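Local coordinates for putative regulatory protein SCO4313 (Streptomyces coelicolor, PDB 2OI8), which probably binds regulatory DNA through an N-terminal helix-turn-helix domain and regulates transcription, as TetR-family proteins generally do, at residues H94-W99 and S178-L183; R55-R60 and I64-R69; T15-E20 and K44-S49; A90-A95 and M132-D137. One frame throughout, in Å; residues are numbered along the deposited sequence.

Contact 1 of 4, residues H94-W99 and S178-L183; sequences HALRAW and SFWSRL
The side chains of Leu-96 on helix 89-102 and Leu-183 on helix 170-191 set out toward the opposite helix from two unbroken helical runs, with Leu-96 CA 8.4 Å from Leu-183 CA. In Leu-96, CG is anti to the backbone N (chi1 180°), which extends the branch between the helices. Both of its methyls come up to the outer ring of Trp-180, obliquely in the case of Leu-96 CD2, 4.4 Å from Trp-180 CZ3, while Leu-96 CD1 is 4.5 Å from Trp-180 CZ3. CD2 alone also reaches the second leucine, Leu-96 CD2 to Leu-183 CB being 4.2 Å. The Trp-180 side chain sets out away from Leu-96, and its six-membered ring comes back to it. Along helix 170-191, Leu-183 CD1 sits 3.5 Å above the centre of one face of the Phe-179 ring, so leucine and phenylalanine are already packed together. Gln-75 of helix 60-84 touches both Leu-96 and Trp-180, while His-184 meets the Trp-180 ring edge-to-face. Beyond this layer, Arg-182 forms a salt bridge with Glu-209 of the second subunit. Buried, wholly apolar joining of helix 89-102 to a helix that also meets the second subunit is characteristic of the all-helical C-terminal domain of TetR-family dimers.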
loop_
_atom_site.group_PDB
_atom_site.type_symbol
_atom_site.label_atom_id
_atom_site.label_comp_id
_atom_site.label_asym_id
_atom_site.label_seq_id
_atom_site.Cartn_x
_atom_site.Cartn_y
_atom_site.Cartn_z
ATOM N N HIS A 94 -16.416 1.074 -8.047
ATOM C CA HIS A 94 -16.172 -0.011 -8.989
ATOM C C HIS A 94 -15.211 0.338 -10.108
ATOM O O HIS A 94 -14.468 -0.522 -10.580
ATOM C CB HIS A 94 -17.487 -0.503 -9.563
ATOM C CG HIS A 94 -18.278 -1.302 -8.587
ATOM N ND1 HIS A 94 -17.783 -2.453 -8.008
ATOM C CD2 HIS A 94 -19.509 -1.105 -8.056
ATOM C CE1 HIS A 94 -18.679 -2.932 -7.166
ATOM N NE2 HIS A 94 -19.740 -2.139 -7.181
ATOM N N ALA A 95 -15.244 1.594 -10.537
ATOM C CA ALA A 95 -14.267 2.112 -11.494
ATOM C C ALA A 95 -12.847 1.971 -10.893
ATOM O O ALA A 95 -11.908 1.457 -11.534
ATOM C CB ALA A 95 -14.575 3.572 -11.807
ATOM N N LEU A 96 -12.724 2.391 -9.646
ATOM C CA LEU A 96 -11.439 2.363 -8.957
ATOM C C LEU A 96 -10.896 0.929 -8.810
ATOM O O LEU A 96 -9.696 0.730 -8.932
ATOM C CB LEU A 96 -11.539 3.068 -7.585
ATOM C CG LEU A 96 -10.245 3.098 -6.747
ATOM C CD1 LEU A 96 -9.074 3.818 -7.493
ATOM C CD2 LEU A 96 -10.458 3.677 -5.330
ATOM N N ARG A 97 -11.794 -0.049 -8.578
ATOM C CA ARG A 97 -11.408 -1.445 -8.339
ATOM C C ARG A 97 -10.778 -2.031 -9.583
ATOM O O ARG A 97 -9.696 -2.638 -9.518
ATOM C CB ARG A 97 -12.605 -2.301 -7.895
ATOM C CG ARG A 97 -12.232 -3.745 -7.491
ATOM C CD ARG A 97 -13.294 -4.452 -6.646
ATOM N NE ARG A 97 -12.912 -5.845 -6.419
ATOM C CZ ARG A 97 -12.118 -6.249 -5.419
ATOM N NH1 ARG A 97 -11.657 -5.367 -4.551
ATOM N NH2 ARG A 97 -11.773 -7.530 -5.267
ATOM N N ALA A 98 -11.442 -1.814 -10.710
ATOM C CA ALA A 98 -11.030 -2.386 -12.000
ATOM C C ALA A 98 -9.747 -1.751 -12.506
ATOM O O ALA A 98 -8.856 -2.443 -13.005
ATOM C CB ALA A 98 -12.151 -2.239 -13.028
ATOM N N TRP A 99 -9.659 -0.431 -12.369
ATOM C CA TRP A 99 -8.430 0.282 -12.685
ATOM C C TRP A 99 -7.272 -0.299 -11.843
ATOM O O TRP A 99 -6.181 -0.586 -12.374
ATOM C CB TRP A 99 -8.587 1.789 -12.448
ATOM C CG TRP A 99 -7.309 2.525 -12.691
ATOM C CD1 TRP A 99 -6.866 3.022 -13.876
ATOM C CD2 TRP A 99 -6.288 2.830 -11.724
ATOM N NE1 TRP A 99 -5.634 3.617 -13.720
ATOM C CE2 TRP A 99 -5.254 3.510 -12.408
ATOM C CE3 TRP A 99 -6.141 2.582 -10.357
ATOM C CZ2 TRP A 99 -4.102 3.952 -11.769
ATOM C CZ3 TRP A 99 -4.997 3.022 -9.723
ATOM C CH2 TRP A 99 -3.993 3.704 -10.430
ATOM N N SER A 178 -12.575 9.421 3.349
ATOM C CA SER A 178 -12.953 8.081 3.839
ATOM C C SER A 178 -13.181 7.039 2.747
ATOM O O SER A 178 -12.832 5.863 2.907
ATOM C CB SER A 178 -14.213 8.156 4.697
ATOM O OG SER A 178 -13.888 8.483 6.029
ATOM N N PHE A 179 -13.804 7.464 1.661
ATOM C CA PHE A 179 -13.974 6.622 0.488
ATOM C C PHE A 179 -12.580 6.247 -0.048
ATOM O O PHE A 179 -12.266 5.081 -0.272
ATOM C CB PHE A 179 -14.822 7.421 -0.518
ATOM C CG PHE A 179 -14.945 6.811 -1.888
ATOM C CD1 PHE A 179 -13.938 6.973 -2.832
ATOM C CD2 PHE A 179 -16.112 6.148 -2.262
ATOM C CE1 PHE A 179 -14.062 6.441 -4.095
ATOM C CE2 PHE A 179 -16.250 5.618 -3.537
ATOM C CZ PHE A 179 -15.225 5.768 -4.454
ATOM N N TRP A 180 -11.747 7.261 -0.238
ATOM C CA TRP A 180 -10.398 7.082 -0.739
ATOM C C TRP A 180 -9.621 6.065 0.117
ATOM O O TRP A 180 -9.073 5.089 -0.395
ATOM C CB TRP A 180 -9.697 8.436 -0.720
ATOM C CG TRP A 180 -8.506 8.562 -1.588
ATOM C CD1 TRP A 180 -7.260 8.962 -1.207
ATOM C CD2 TRP A 180 -8.439 8.317 -2.987
ATOM N NE1 TRP A 180 -6.418 8.972 -2.281
ATOM C CE2 TRP A 180 -7.113 8.577 -3.391
ATOM C CE3 TRP A 180 -9.370 7.897 -3.946
ATOM C CZ2 TRP A 180 -6.686 8.446 -4.725
ATOM C CZ3 TRP A 180 -8.939 7.755 -5.287
ATOM C CH2 TRP A 180 -7.608 8.030 -5.652
ATOM N N SER A 181 -9.599 6.277 1.426
ATOM C CA SER A 181 -8.710 5.497 2.261
ATOM C C SER A 181 -9.287 4.129 2.502
ATOM O O SER A 181 -8.569 3.157 2.419
ATOM C CB SER A 181 -8.447 6.212 3.571
ATOM O OG SER A 181 -9.660 6.281 4.278
ATOM N N ARG A 182 -10.578 4.043 2.786
ATOM C CA ARG A 182 -11.227 2.745 2.991
ATOM C C ARG A 182 -11.081 1.749 1.811
ATOM O O ARG A 182 -10.760 0.568 2.025
ATOM C CB ARG A 182 -12.704 2.921 3.374
ATOM C CG ARG A 182 -12.866 3.444 4.773
ATOM C CD ARG A 182 -14.305 3.508 5.241
ATOM N NE ARG A 182 -14.418 4.355 6.435
ATOM C CZ ARG A 182 -15.568 4.696 7.027
ATOM N NH1 ARG A 182 -16.727 4.265 6.555
ATOM N NH2 ARG A 182 -15.556 5.476 8.097
ATOM N N LEU A 183 -11.303 2.226 0.587
ATOM C CA LEU A 183 -11.221 1.374 -0.616
ATOM C C LEU A 183 -9.794 1.020 -1.075
ATOM O O LEU A 183 -9.552 -0.053 -1.671
ATOM C CB LEU A 183 -12.013 2.027 -1.761
ATOM C CG LEU A 183 -13.495 2.224 -1.417
ATOM C CD1 LEU A 183 -14.200 2.849 -2.577
ATOM C CD2 LEU A 183 -14.185 0.925 -1.007
#

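Contact 2 of 4, residues R55-R60 and I64-R69; sequences RYFDGR and ITELIR
Phe-57 meets an acidic residue by way of its hydrocarbon: the ring edge, not a face, abuts the aliphatic part of Glu-66, with Phe-57 CE1 3.7 Å from Glu-66 CG. The contact lies where the predicted helix-turn-helix of this TetR-type domain passes into helix 60-84, the long helix that leads on to the C-terminal domain. The two side chains cross at about a right angle, yet ring and carboxylate planes are only 11° apart. Glu-66 begins toward Phe-57, then bends at chi2, which carries its carboxylate away from the ring; there Glu-66 OE2 lies 3.4 Å from Arg-69 NE, a salt bridge of charges only, because the oxygen stands well out of the guanidinium plane. Arg-69 has a second acidic partner in Asp-123. Between Phe-57 and the helix the chain makes an inverse gamma turn centred on Asp-58, closed by Gly-59 N to Phe-57 O at 2.7 Å. Gly-59 then takes the N-cap position with a positive phi of 107°. In the first turn, Arg-60 and Ile-64 run side by side and point the same way, Arg-60 CG 4.0 Å from Ile-64 CG1. The backbone of the same turn is closed by Ile-64 N to Arg-60 O at 2.8 Å, with an N-H...O angle of 162°.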
loop_
_atom_site.group_PDB
_atom_site.type_symbol
_atom_site.label_atom_id
_atom_site.label_comp_id
_atom_site.label_asym_id
_atom_site.label_seq_id
_atom_site.Cartn_x
_atom_site.Cartn_y
_atom_site.Cartn_z
ATOM N N ARG A 55 18.339 11.850 -24.741
ATOM C CA ARG A 55 17.708 12.897 -25.541
ATOM C C ARG A 55 16.166 12.749 -25.581
ATOM O O ARG A 55 15.477 13.617 -26.113
ATOM C CB ARG A 55 18.343 12.989 -26.967
ATOM N N TYR A 56 15.648 11.662 -24.996
ATOM C CA TYR A 56 14.211 11.492 -24.702
ATOM C C TYR A 56 13.805 11.688 -23.233
ATOM O O TYR A 56 12.702 12.143 -22.950
ATOM C CB TYR A 56 13.716 10.112 -25.125
ATOM C CG TYR A 56 13.559 9.948 -26.615
ATOM C CD1 TYR A 56 12.419 10.395 -27.266
ATOM C CD2 TYR A 56 14.536 9.308 -27.353
ATOM C CE1 TYR A 56 12.273 10.235 -28.650
ATOM C CE2 TYR A 56 14.411 9.134 -28.699
ATOM C CZ TYR A 56 13.289 9.610 -29.356
ATOM O OH TYR A 56 13.190 9.430 -30.701
ATOM N N PHE A 57 14.667 11.281 -22.308
ATOM C CA PHE A 57 14.443 11.504 -20.877
ATOM C C PHE A 57 15.772 11.843 -20.253
ATOM O O PHE A 57 16.670 10.999 -20.190
ATOM C CB PHE A 57 13.847 10.268 -20.205
ATOM C CG PHE A 57 12.430 9.994 -20.621
ATOM C CD1 PHE A 57 11.377 10.788 -20.128
ATOM C CD2 PHE A 57 12.140 8.957 -21.531
ATOM C CE1 PHE A 57 10.038 10.545 -20.535
ATOM C CE2 PHE A 57 10.813 8.698 -21.929
ATOM C CZ PHE A 57 9.756 9.504 -21.424
ATOM N N ASP A 58 15.915 13.082 -19.812
ATOM C CA ASP A 58 17.163 13.482 -19.199
ATOM C C ASP A 58 17.248 12.901 -17.786
ATOM O O ASP A 58 17.116 13.628 -16.807
ATOM C CB ASP A 58 17.308 15.003 -19.193
ATOM C CG ASP A 58 18.632 15.450 -18.607
ATOM O OD1 ASP A 58 19.529 14.578 -18.469
ATOM O OD2 ASP A 58 18.780 16.653 -18.264
ATOM N N GLY A 59 17.432 11.584 -17.690
ATOM C CA GLY A 59 17.638 10.924 -16.406
ATOM C C GLY A 59 16.456 10.126 -15.924
ATOM O O GLY A 59 15.311 10.399 -16.295
ATOM N N ARG A 60 16.752 9.159 -15.060
ATOM C CA ARG A 60 15.779 8.245 -14.511
ATOM C C ARG A 60 14.585 8.924 -13.827
ATOM O O ARG A 60 13.468 8.398 -13.854
ATOM C CB ARG A 60 16.472 7.262 -13.548
ATOM C CG ARG A 60 15.518 6.345 -12.711
ATOM C CD ARG A 60 16.315 5.507 -11.708
ATOM N NE ARG A 60 15.789 5.535 -10.330
ATOM C CZ ARG A 60 16.018 6.529 -9.473
ATOM N NH1 ARG A 60 16.717 7.585 -9.853
ATOM N NH2 ARG A 60 15.546 6.492 -8.243
ATOM N N ILE A 64 10.704 8.422 -14.441
ATOM C CA ILE A 64 9.809 8.013 -13.365
ATOM C C ILE A 64 8.654 9.002 -13.324
ATOM O O ILE A 64 7.470 8.601 -13.369
ATOM C CB ILE A 64 10.497 8.021 -11.973
ATOM C CG1 ILE A 64 11.624 6.975 -11.847
ATOM C CG2 ILE A 64 9.448 7.907 -10.852
ATOM C CD1 ILE A 64 11.168 5.572 -11.926
ATOM N N THR A 65 9.013 10.293 -13.283
ATOM C CA THR A 65 8.041 11.369 -13.197
ATOM C C THR A 65 6.935 11.170 -14.212
ATOM O O THR A 65 5.777 11.235 -13.832
ATOM C CB THR A 65 8.679 12.756 -13.364
ATOM O OG1 THR A 65 9.528 13.024 -12.245
ATOM C CG2 THR A 65 7.623 13.839 -13.445
ATOM N N GLU A 66 7.294 10.911 -15.475
ATOM C CA GLU A 66 6.319 10.702 -16.564
ATOM C C GLU A 66 5.437 9.457 -16.380
ATOM O O GLU A 66 4.239 9.467 -16.725
ATOM C CB GLU A 66 7.002 10.646 -17.943
ATOM C CG GLU A 66 7.224 12.008 -18.629
ATOM C CD GLU A 66 6.080 13.009 -18.375
ATOM O OE1 GLU A 66 4.950 12.774 -18.863
ATOM O OE2 GLU A 66 6.312 14.029 -17.681
ATOM N N LEU A 67 6.043 8.379 -15.887
ATOM C CA LEU A 67 5.286 7.176 -15.559
ATOM C C LEU A 67 4.279 7.486 -14.436
ATOM O O LEU A 67 3.109 7.135 -14.545
ATOM C CB LEU A 67 6.223 6.028 -15.173
ATOM C CG LEU A 67 7.236 5.515 -16.211
ATOM C CD1 LEU A 67 8.058 4.424 -15.566
ATOM C CD2 LEU A 67 6.586 5.001 -17.513
ATOM N N ILE A 68 4.723 8.182 -13.389
ATOM C CA ILE A 68 3.794 8.637 -12.325
ATOM C C ILE A 68 2.618 9.503 -12.865
ATOM O O ILE A 68 1.456 9.250 -12.522
ATOM C CB ILE A 68 4.544 9.291 -11.112
ATOM C CG1 ILE A 68 5.316 8.228 -10.339
ATOM C CG2 ILE A 68 3.581 9.942 -10.135
ATOM C CD1 ILE A 68 6.341 8.779 -9.402
ATOM N N ARG A 69 2.919 10.467 -13.736
ATOM C CA ARG A 69 1.914 11.338 -14.390
ATOM C C ARG A 69 0.900 10.529 -15.211
ATOM O O ARG A 69 -0.323 10.768 -15.125
ATOM C CB ARG A 69 2.624 12.379 -15.283
ATOM C CG ARG A 69 1.753 13.538 -15.835
ATOM C CD ARG A 69 2.586 14.716 -16.501
ATOM N NE ARG A 69 3.791 15.066 -15.727
ATOM C CZ ARG A 69 4.244 16.303 -15.497
ATOM N NH1 ARG A 69 3.590 17.372 -15.955
ATOM N NH2 ARG A 69 5.352 16.474 -14.775
#

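Contact 3 of 4, residues T15-E20 and K44-S49; sequences TQVRAE and KRMGMS
Met-46, present as selenomethionine, reaches across to Val-17 and Glu-20 from the turn of the predicted helix-turn-helix, between helix 39-45 and helix 50-54. Its side chain sets out toward helix 14-32, but Met-46 CB is still 7.0 Å from Glu-20 CB. One bond further on, Met-46 CG is 5.9 Å from Glu-20 CB. The chain is extended about the CB-CG bond (chi2 169°), so the selenium arrives near the helix surface, with Met-46 SE 4.9 Å from Glu-20 CB. A bend about the last bond (chi3 67°) then turns the terminal methyl along the helix, where it bridges two residues one turn apart: Met-46 CE is 4.3 Å from Glu-20 CB and 4.4 Å from Val-17 CG2. Glu-20 thus contributes the aliphatic root of its side chain, and its carboxylate has no share in this loose apolar touch at the protein surface. Ile-21 and His-24 of the same helix also touch Met-46, and Tyr-56 touches both Val-17 and Met-48.

The backbone that presents Met-46 is a helix end. A Schellman motif closes helix 39-45, with Gly-47 as its C-prime residue at a phi of 60°; its bond from Gly-47 N to Lys-44 O is weak. After this reversal the side chain of Met-48 also starts toward helix 14-32, and its selenium lies against the terminal methyl of Met-46, Met-48 SE 3.9 Å from Met-46 CE.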
loop_
_atom_site.group_PDB
_atom_site.type_symbol
_atom_site.label_atom_id
_atom_site.label_comp_id
_atom_site.label_asym_id
_atom_site.label_seq_id
_atom_site.Cartn_x
_atom_site.Cartn_y
_atom_site.Cartn_z
ATOM N N THR A 15 6.701 11.199 -29.728
ATOM C CA THR A 15 5.738 10.761 -28.739
ATOM C C THR A 15 5.605 9.249 -28.748
ATOM O O THR A 15 5.490 8.629 -27.674
ATOM C CB THR A 15 4.364 11.392 -28.938
ATOM O OG1 THR A 15 4.501 12.817 -28.933
ATOM C CG2 THR A 15 3.402 10.960 -27.818
ATOM N N GLN A 16 5.658 8.656 -29.938
ATOM C CA GLN A 16 5.567 7.205 -30.053
ATOM C C GLN A 16 6.808 6.423 -29.621
ATOM O O GLN A 16 6.682 5.339 -29.038
ATOM C CB GLN A 16 5.115 6.788 -31.441
ATOM C CG GLN A 16 3.612 6.847 -31.568
ATOM C CD GLN A 16 3.198 6.862 -32.985
ATOM O OE1 GLN A 16 2.563 5.929 -33.463
ATOM N NE2 GLN A 16 3.581 7.914 -33.703
ATOM N N VAL A 17 8.001 6.945 -29.882
ATOM C CA VAL A 17 9.167 6.245 -29.374
ATOM C C VAL A 17 9.215 6.349 -27.838
ATOM O O VAL A 17 9.400 5.345 -27.148
ATOM C CB VAL A 17 10.497 6.546 -30.140
ATOM C CG1 VAL A 17 10.380 7.784 -30.986
ATOM C CG2 VAL A 17 11.690 6.598 -29.192
ATOM N N ARG A 18 8.938 7.540 -27.315
ATOM C CA ARG A 18 8.776 7.713 -25.872
ATOM C C ARG A 18 7.794 6.687 -25.292
ATOM O O ARG A 18 8.023 6.149 -24.207
ATOM C CB ARG A 18 8.352 9.139 -25.532
ATOM C CG ARG A 18 9.510 10.135 -25.538
ATOM C CD ARG A 18 9.273 11.377 -24.636
ATOM N NE ARG A 18 7.909 11.900 -24.745
ATOM C CZ ARG A 18 7.435 12.608 -25.780
ATOM N NH1 ARG A 18 8.220 12.899 -26.827
ATOM N NH2 ARG A 18 6.163 13.033 -25.776
ATOM N N ALA A 19 6.724 6.393 -26.045
ATOM C CA ALA A 19 5.752 5.384 -25.627
ATOM C C ALA A 19 6.379 3.993 -25.589
ATOM O O ALA A 19 6.094 3.226 -24.681
ATOM C CB ALA A 19 4.507 5.419 -26.489
ATOM N N GLU A 20 7.252 3.681 -26.546
ATOM C CA GLU A 20 8.022 2.441 -26.481
ATOM C C GLU A 20 8.998 2.415 -25.308
ATOM O O GLU A 20 9.142 1.377 -24.650
ATOM C CB GLU A 20 8.786 2.216 -27.773
ATOM C CG GLU A 20 7.991 1.487 -28.814
ATOM C CD GLU A 20 7.974 -0.025 -28.582
ATOM O OE1 GLU A 20 7.107 -0.513 -27.799
ATOM O OE2 GLU A 20 8.822 -0.725 -29.201
ATOM N N LYS A 44 20.172 -0.346 -24.359
ATOM C CA LYS A 44 20.687 -1.640 -24.809
ATOM C C LYS A 44 19.546 -2.530 -25.304
ATOM O O LYS A 44 19.710 -3.225 -26.306
ATOM C CB LYS A 44 21.517 -2.338 -23.700
ATOM N N ARG A 45 18.385 -2.471 -24.643
ATOM C CA ARG A 45 17.223 -3.272 -25.070
ATOM C C ARG A 45 16.692 -2.907 -26.453
ATOM O O ARG A 45 16.223 -3.773 -27.193
ATOM C CB ARG A 45 16.086 -3.205 -24.058
ATOM C CG ARG A 45 15.578 -4.581 -23.672
ATOM C CD ARG A 45 14.143 -4.828 -24.041
ATOM N NE ARG A 45 14.009 -5.371 -25.374
ATOM C CZ ARG A 45 12.884 -5.874 -25.870
ATOM N NH1 ARG A 45 11.786 -5.938 -25.126
ATOM N NH2 ARG A 45 12.866 -6.335 -27.104
HETATM N N MSE A 46 16.768 -1.624 -26.790
HETATM C CA MSE A 46 16.266 -1.128 -28.057
HETATM C C MSE A 46 17.373 -0.931 -29.071
HETATM O O MSE A 46 17.131 -0.402 -30.142
HETATM C CB MSE A 46 15.533 0.193 -27.844
HETATM C CG MSE A 46 14.254 0.071 -27.030
HETATM SE SE MSE A 46 13.510 1.811 -26.484
HETATM C CE MSE A 46 13.009 2.465 -28.299
ATOM N N GLY A 47 18.588 -1.343 -28.739
ATOM C CA GLY A 47 19.738 -1.164 -29.630
ATOM C C GLY A 47 20.073 0.280 -29.992
ATOM O O GLY A 47 20.547 0.557 -31.097
HETATM N N MSE A 48 19.824 1.197 -29.057
HETATM C CA MSE A 48 20.188 2.607 -29.214
HETATM C C MSE A 48 21.406 2.958 -28.383
HETATM O O MSE A 48 21.806 2.206 -27.481
HETATM C CB MSE A 48 19.047 3.506 -28.761
HETATM C CG MSE A 48 17.934 3.700 -29.756
HETATM SE SE MSE A 48 16.348 4.334 -28.787
HETATM C CE MSE A 48 17.007 6.069 -28.154
ATOM N N SER A 49 21.989 4.114 -28.680
ATOM C CA SER A 49 23.054 4.655 -27.835
ATOM C C SER A 49 22.462 5.189 -26.521
ATOM O O SER A 49 21.402 5.822 -26.520
ATOM C CB SER A 49 23.856 5.735 -28.572
ATOM O OG SER A 49 23.008 6.570 -29.348
#

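Contact 4 of 4, residues A90-A95 and M132-D137; sequences AGLAHA and MAVIVD
Leu-92 of helix 89-102 meets both Val-134 and Ile-135 of helix 129-139 through one methyl, CD2. Leu-92 CD2 lies 4.2 Å from Ile-135 CD1 and 4.4 Å from Val-134 CG1. The other branch adds a longer approach to the same valine methyl, with Leu-92 CD1 4.6 Å from Val-134 CG1, so that Val-134 CG1 faces the fork of the leucine rather than a single tip. The helices come close here: Leu-92 CA is 7.6 Å from Ile-135 CA. Leu-92 and Val-134 start toward the opposite helix, whereas Ile-135 leaves at an angle and comes back through its delta methyl, which a folded chain (chi2 -48°) swings toward Leu-92.

In the next shell, Phe-179 of helix 170-191 packs on Leu-92 and on Ile-135. Helix 60-84 contributes Ala-82 to Leu-92, Ala-83 to Val-134 and Leu-79 to Ile-135, so three branched side chains are bordered largely by small or aliphatic neighbours. Further out, the exposed Asp-137 forms a salt bridge with Arg-166. Elsewhere on helix 129-139, the buried Met-132 touches Met-198 of the second subunit.

No hydrogen bond or charge joins the two segments. Between them only methyl groups meet, in dispersion contacts without directional bonds, so the fit of the branched side chains and the surrounding helices probably sets how the two helices lie against each other.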
loop_
_atom_site.group_PDB
_atom_site.type_symbol
_atom_site.label_atom_id
_atom_site.label_comp_id
_atom_site.label_asym_id
_atom_site.label_seq_id
_atom_site.Cartn_x
_atom_site.Cartn_y
_atom_site.Cartn_z
ATOM N N ALA A 90 -20.984 4.308 -5.599
ATOM C CA ALA A 90 -20.875 2.892 -5.929
ATOM C C ALA A 90 -20.147 2.731 -7.261
ATOM O O ALA A 90 -19.152 2.027 -7.335
ATOM C CB ALA A 90 -22.253 2.232 -5.966
ATOM N N GLY A 91 -20.609 3.429 -8.293
ATOM C CA GLY A 91 -20.045 3.274 -9.629
ATOM C C GLY A 91 -18.592 3.677 -9.649
ATOM O O GLY A 91 -17.763 3.041 -10.318
ATOM N N LEU A 92 -18.295 4.732 -8.892
ATOM C CA LEU A 92 -16.955 5.276 -8.765
ATOM C C LEU A 92 -16.024 4.287 -8.059
ATOM O O LEU A 92 -14.913 4.055 -8.507
ATOM C CB LEU A 92 -17.028 6.601 -8.012
ATOM C CG LEU A 92 -17.042 7.941 -8.757
ATOM C CD1 LEU A 92 -17.641 7.880 -10.132
ATOM C CD2 LEU A 92 -17.746 8.965 -7.911
ATOM N N ALA A 93 -16.503 3.701 -6.966
ATOM C CA ALA A 93 -15.809 2.641 -6.268
ATOM C C ALA A 93 -15.471 1.464 -7.207
ATOM O O ALA A 93 -14.351 0.936 -7.188
ATOM C CB ALA A 93 -16.637 2.176 -5.103
ATOM N N HIS A 94 -16.416 1.074 -8.047
ATOM C CA HIS A 94 -16.172 -0.011 -8.989
ATOM C C HIS A 94 -15.211 0.338 -10.108
ATOM O O HIS A 94 -14.468 -0.522 -10.580
ATOM C CB HIS A 94 -17.487 -0.503 -9.563
ATOM C CG HIS A 94 -18.278 -1.302 -8.587
ATOM N ND1 HIS A 94 -17.783 -2.453 -8.008
ATOM C CD2 HIS A 94 -19.509 -1.105 -8.056
ATOM C CE1 HIS A 94 -18.679 -2.932 -7.166
ATOM N NE2 HIS A 94 -19.740 -2.139 -7.181
ATOM N N ALA A 95 -15.244 1.594 -10.537
ATOM C CA ALA A 95 -14.267 2.112 -11.494
ATOM C C ALA A 95 -12.847 1.971 -10.893
ATOM O O ALA A 95 -11.908 1.457 -11.534
ATOM C CB ALA A 95 -14.575 3.572 -11.807
HETATM N N MSE A 132 -9.421 13.252 -7.200
HETATM C CA MSE A 132 -10.111 13.572 -5.948
HETATM C C MSE A 132 -11.235 14.606 -6.036
HETATM O O MSE A 132 -12.168 14.572 -5.241
HETATM C CB MSE A 132 -9.100 13.926 -4.860
HETATM C CG MSE A 132 -8.765 12.717 -3.983
HETATM SE SE MSE A 132 -9.966 12.621 -2.428
HETATM C CE MSE A 132 -9.053 13.954 -1.349
ATOM N N ALA A 133 -11.162 15.508 -7.006
ATOM C CA ALA A 133 -12.267 16.426 -7.259
ATOM C C ALA A 133 -13.576 15.669 -7.568
ATOM O O ALA A 133 -14.647 16.046 -7.083
ATOM C CB ALA A 133 -11.906 17.384 -8.388
ATOM N N VAL A 134 -13.469 14.593 -8.349
ATOM C CA VAL A 134 -14.626 13.803 -8.765
ATOM C C VAL A 134 -15.319 13.173 -7.567
ATOM O O VAL A 134 -16.532 13.264 -7.446
ATOM C CB VAL A 134 -14.257 12.696 -9.788
ATOM C CG1 VAL A 134 -15.489 11.914 -10.201
ATOM C CG2 VAL A 134 -13.589 13.288 -11.020
ATOM N N ILE A 135 -14.550 12.546 -6.683
ATOM C CA ILE A 135 -15.109 11.911 -5.480
ATOM C C ILE A 135 -15.865 12.925 -4.627
ATOM O O ILE A 135 -16.980 12.666 -4.140
ATOM C CB ILE A 135 -14.005 11.257 -4.576
ATOM C CG1 ILE A 135 -13.113 10.289 -5.360
ATOM C CG2 ILE A 135 -14.624 10.610 -3.327
ATOM C CD1 ILE A 135 -13.877 9.309 -6.229
ATOM N N VAL A 136 -15.221 14.071 -4.426
ATOM C CA VAL A 136 -15.823 15.161 -3.681
ATOM C C VAL A 136 -17.157 15.494 -4.338
ATOM O O VAL A 136 -18.194 15.531 -3.655
ATOM C CB VAL A 136 -14.898 16.398 -3.624
ATOM C CG1 VAL A 136 -15.619 17.565 -2.991
ATOM C CG2 VAL A 136 -13.617 16.078 -2.846
ATOM N N ASP A 137 -17.127 15.689 -5.662
ATOM C CA ASP A 137 -18.333 15.972 -6.434
ATOM C C ASP A 137 -19.466 15.057 -6.000
ATOM O O ASP A 137 -20.512 15.537 -5.568
ATOM C CB ASP A 137 -18.077 15.845 -7.941
ATOM C CG ASP A 137 -17.250 16.991 -8.501
ATOM O OD1 ASP A 137 -16.948 17.956 -7.758
ATOM O OD2 ASP A 137 -16.895 16.921 -9.699
#

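Contacts 1 and 4 belong to the buried interior of the C-terminal domain and both use helix 89-102, sharing His-94 and Ala-95; their centres are 8 Å apart, and Phe-179 and Leu-183 of contact 1 pack on the helix turn used by contact 4. Contacts 2 and 3 lie on the opposite side of the chain's centre, in the probable DNA-binding part, 13 Å apart between centres, joined where Tyr-56 and Phe-57 pack on Val-17 and Arg-18. The two interior contacts are purely aliphatic or aromatic. Contact 2, partly buried, adds a backbone hydrogen bond and a charged flank, and contact 3 is a sparse surface touch. Helix 60-84 carries contact 2 and also borders contacts 1 and 4.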